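Local structure of putative uncharacterized protein (Pseudomonas phage 201phi2-1, 3R4V) at residues M278-I281 with T282-L286. The protein is a phage tubulin-like protein of undescribed function that holds GDP in a pocket of its N-terminal half. Numbering follows the deposited sequence.
Sequences MKTI and TDSKL
Lys279 and Asp283, one helical turn apart on helix 274-294, give a worked example of an i to i+4 salt bridge laid along a helix surface. Followed outward from CB, the lysine chain leaves with CG anti to its own backbone N (chi1 178°) and then bends at chi2 (65°), which swings the remaining, nearly straight part toward the next turn. CG passes Asp283 OD2 at 3.7 Å. CD lies about equally far from the two carboxylate oxygens, and CE comes close to both, 3.1 Å from Asp283 OD2 and 3.2 Å from OD1, so that the methylene chain runs obliquely across the acid before the charge is reached. Only the ammonium discriminates: NZ comes nearer Asp283 OD1 than OD2 and donates to OD1 (3.0 Å), which receives it on its syn lone pair, the side of OD2. In the aspartate, CG anti to the carbonyl carbon (chi1 -79°) brings the carboxylate back toward the preceding turn, with Asp283 CG 3.3 Å from Lys279 O.

The same pair is joined through the backbone, where Asp283 N donates to Lys279 O at 2.8 Å. Equivalent bonds run from Thr282 to Met278, from Ser284 to Thr280 and from Lys285 to Ile281, as in a regular alpha-helix. Thr280 OG1 is hydrogen-bonded to Glu276 O, one turn back.

Met278, Ile281, Thr282 and Lys285 pack on helix 124-144, with Ile281 and Thr282 sharing Ile131, while Lys279 and Asp283 bridge at the surface. Since the bridge lies there, water probably screens it, and its electrostatic contribution is likely modest; it ties two successive turns by side chains as well as by the main chain.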
ATOM      1  N   MET A 278      -6.640   3.771 -12.171  1.00 18.32           N
ATOM      2  CA  MET A 278      -7.140   5.131 -11.985  1.00 17.15           C
ATOM      3  C   MET A 278      -8.490   5.321 -12.660  1.00 18.25           C
ATOM      4  O   MET A 278      -9.392   5.957 -12.107  1.00 22.87           O
ATOM      5  CB  MET A 278      -6.143   6.164 -12.501  1.00 16.84           C
ATOM      6  CG  MET A 278      -4.837   6.204 -11.667  1.00 16.76           C
ATOM      7  SD  MET A 278      -5.079   6.516  -9.904  1.00 21.34           S
ATOM      8  CE  MET A 278      -5.324   8.281  -9.893  1.00 22.51           C
ATOM      9  N   LYS A 279      -8.620   4.768 -13.855  1.00 15.88           N
ATOM     10  CA  LYS A 279      -9.840   4.912 -14.644  1.00 20.92           C
ATOM     11  C   LYS A 279     -11.018   4.254 -13.925  1.00 24.14           C
ATOM     12  O   LYS A 279     -12.118   4.805 -13.880  1.00 24.29           O
ATOM     13  CB  LYS A 279      -9.643   4.316 -16.043  1.00 26.76           C
ATOM     14  CG  LYS A 279     -10.878   4.360 -16.935  1.00 34.27           C
ATOM     15  CD  LYS A 279     -11.287   5.786 -17.278  1.00 34.55           C
ATOM     16  CE  LYS A 279     -12.461   5.782 -18.267  1.00 43.54           C
ATOM     17  NZ  LYS A 279     -13.021   7.146 -18.498  1.00 37.86           N
ATOM     18  N   THR A 280     -10.777   3.088 -13.335  1.00 18.63           N
ATOM     19  CA  THR A 280     -11.845   2.364 -12.659  1.00 19.51           C
ATOM     20  C   THR A 280     -12.350   3.180 -11.477  1.00 24.46           C
ATOM     21  O   THR A 280     -13.560   3.311 -11.272  1.00 25.00           O
ATOM     22  CB  THR A 280     -11.362   0.976 -12.182  1.00 27.05           C
ATOM     23  OG1 THR A 280     -11.140   0.140 -13.326  1.00 29.01           O
ATOM     24  CG2 THR A 280     -12.404   0.320 -11.305  1.00 26.15           C
ATOM     25  N   ILE A 281     -11.417   3.728 -10.705  0.73 19.16           N
ATOM     26  CA  ILE A 281     -11.751   4.572  -9.555  0.73 21.44           C
ATOM     27  C   ILE A 281     -12.493   5.834  -9.987  0.73 24.44           C
ATOM     28  O   ILE A 281     -13.524   6.183  -9.411  0.73 22.76           O
ATOM     29  CB  ILE A 281     -10.486   4.973  -8.763  0.73 22.55           C
ATOM     30  CG1 ILE A 281      -9.815   3.736  -8.173  0.73 26.50           C
ATOM     31  CG2 ILE A 281     -10.831   5.971  -7.652  0.73 25.07           C
ATOM     32  CD1 ILE A 281      -8.435   4.016  -7.610  0.73 24.22           C
ATOM     33  N   THR A 282     -11.973   6.515 -11.004  1.00 23.37           N
ATOM     34  CA  THR A 282     -12.606   7.774 -11.399  0.55 16.26           C
ATOM     35  C   THR A 282     -13.974   7.563 -12.031  1.00 22.45           C
ATOM     36  O   THR A 282     -14.879   8.374 -11.824  1.00 22.78           O
ATOM     37  CB  THR A 282     -11.714   8.673 -12.308  0.55 24.84           C
ATOM     38  OG1 THR A 282     -11.294   7.949 -13.469  0.55 23.33           O
ATOM     39  CG2 THR A 282     -10.499   9.167 -11.543  0.55 25.41           C
ATOM     40  N   ASP A 283     -14.140   6.480 -12.783  1.00 19.47           N
ATOM     41  CA  ASP A 283     -15.438   6.184 -13.379  1.00 21.83           C
ATOM     42  C   ASP A 283     -16.438   5.858 -12.279  1.00 22.57           C
ATOM     43  O   ASP A 283     -17.595   6.285 -12.329  1.00 22.65           O
ATOM     44  CB  ASP A 283     -15.351   4.997 -14.327  1.00 20.95           C
ATOM     45  CG  ASP A 283     -14.764   5.357 -15.685  1.00 30.06           C
ATOM     46  OD1 ASP A 283     -14.585   6.557 -15.995  1.00 30.35           O
ATOM     47  OD2 ASP A 283     -14.501   4.414 -16.454  1.00 32.28           O
ATOM     48  N   SER A 284     -16.004   5.092 -11.281  1.00 22.79           N
ATOM     49  CA  SER A 284     -16.912   4.760 -10.182  1.00 22.29           C
ATOM     50  C   SER A 284     -17.343   6.028  -9.461  1.00 24.44           C
ATOM     51  O   SER A 284     -18.522   6.204  -9.148  1.00 25.59           O
ATOM     52  CB  SER A 284     -16.280   3.773  -9.195  1.00 32.99           C
ATOM     53  OG  SER A 284     -16.033   2.527  -9.820  1.00 37.70           O
ATOM     54  N   LYS A 285     -16.391   6.925  -9.219  1.00 19.98           N
ATOM     55  CA  LYS A 285     -16.703   8.167  -8.526  1.00 21.37           C
ATOM     56  C   LYS A 285     -17.637   9.034  -9.371  1.00 21.66           C
ATOM     57  O   LYS A 285     -18.579   9.635  -8.854  1.00 24.66           O
ATOM     58  CB  LYS A 285     -15.421   8.927  -8.179  1.00 22.56           C
ATOM     59  CG  LYS A 285     -15.665  10.145  -7.304  1.00 25.35           C
ATOM     60  CD  LYS A 285     -14.390  10.921  -7.071  1.00 31.52           C
ATOM     61  CE  LYS A 285     -14.657  12.145  -6.221  1.00 42.99           C
ATOM     62  NZ  LYS A 285     -13.853  13.298  -6.702  1.00 49.49           N
ATOM     63  N   LEU A 286     -17.396   9.090 -10.677  1.00 20.43           N
ATOM     64  CA  LEU A 286     -18.295   9.837 -11.573  1.00 25.08           C
ATOM     65  C   LEU A 286     -19.743   9.314 -11.512  1.00 31.03           C
ATOM     66  O   LEU A 286     -20.709  10.088 -11.466  1.00 26.43           O
ATOM     67  CB  LEU A 286     -17.791   9.767 -13.010  1.00 23.08           C
ATOM     68  CG  LEU A 286     -18.616  10.546 -14.032  1.00 35.86           C
ATOM     69  CD1 LEU A 286     -18.504  12.039 -13.753  1.00 40.79           C
ATOM     70  CD2 LEU A 286     -18.157  10.223 -15.451  1.00 38.90           C
TER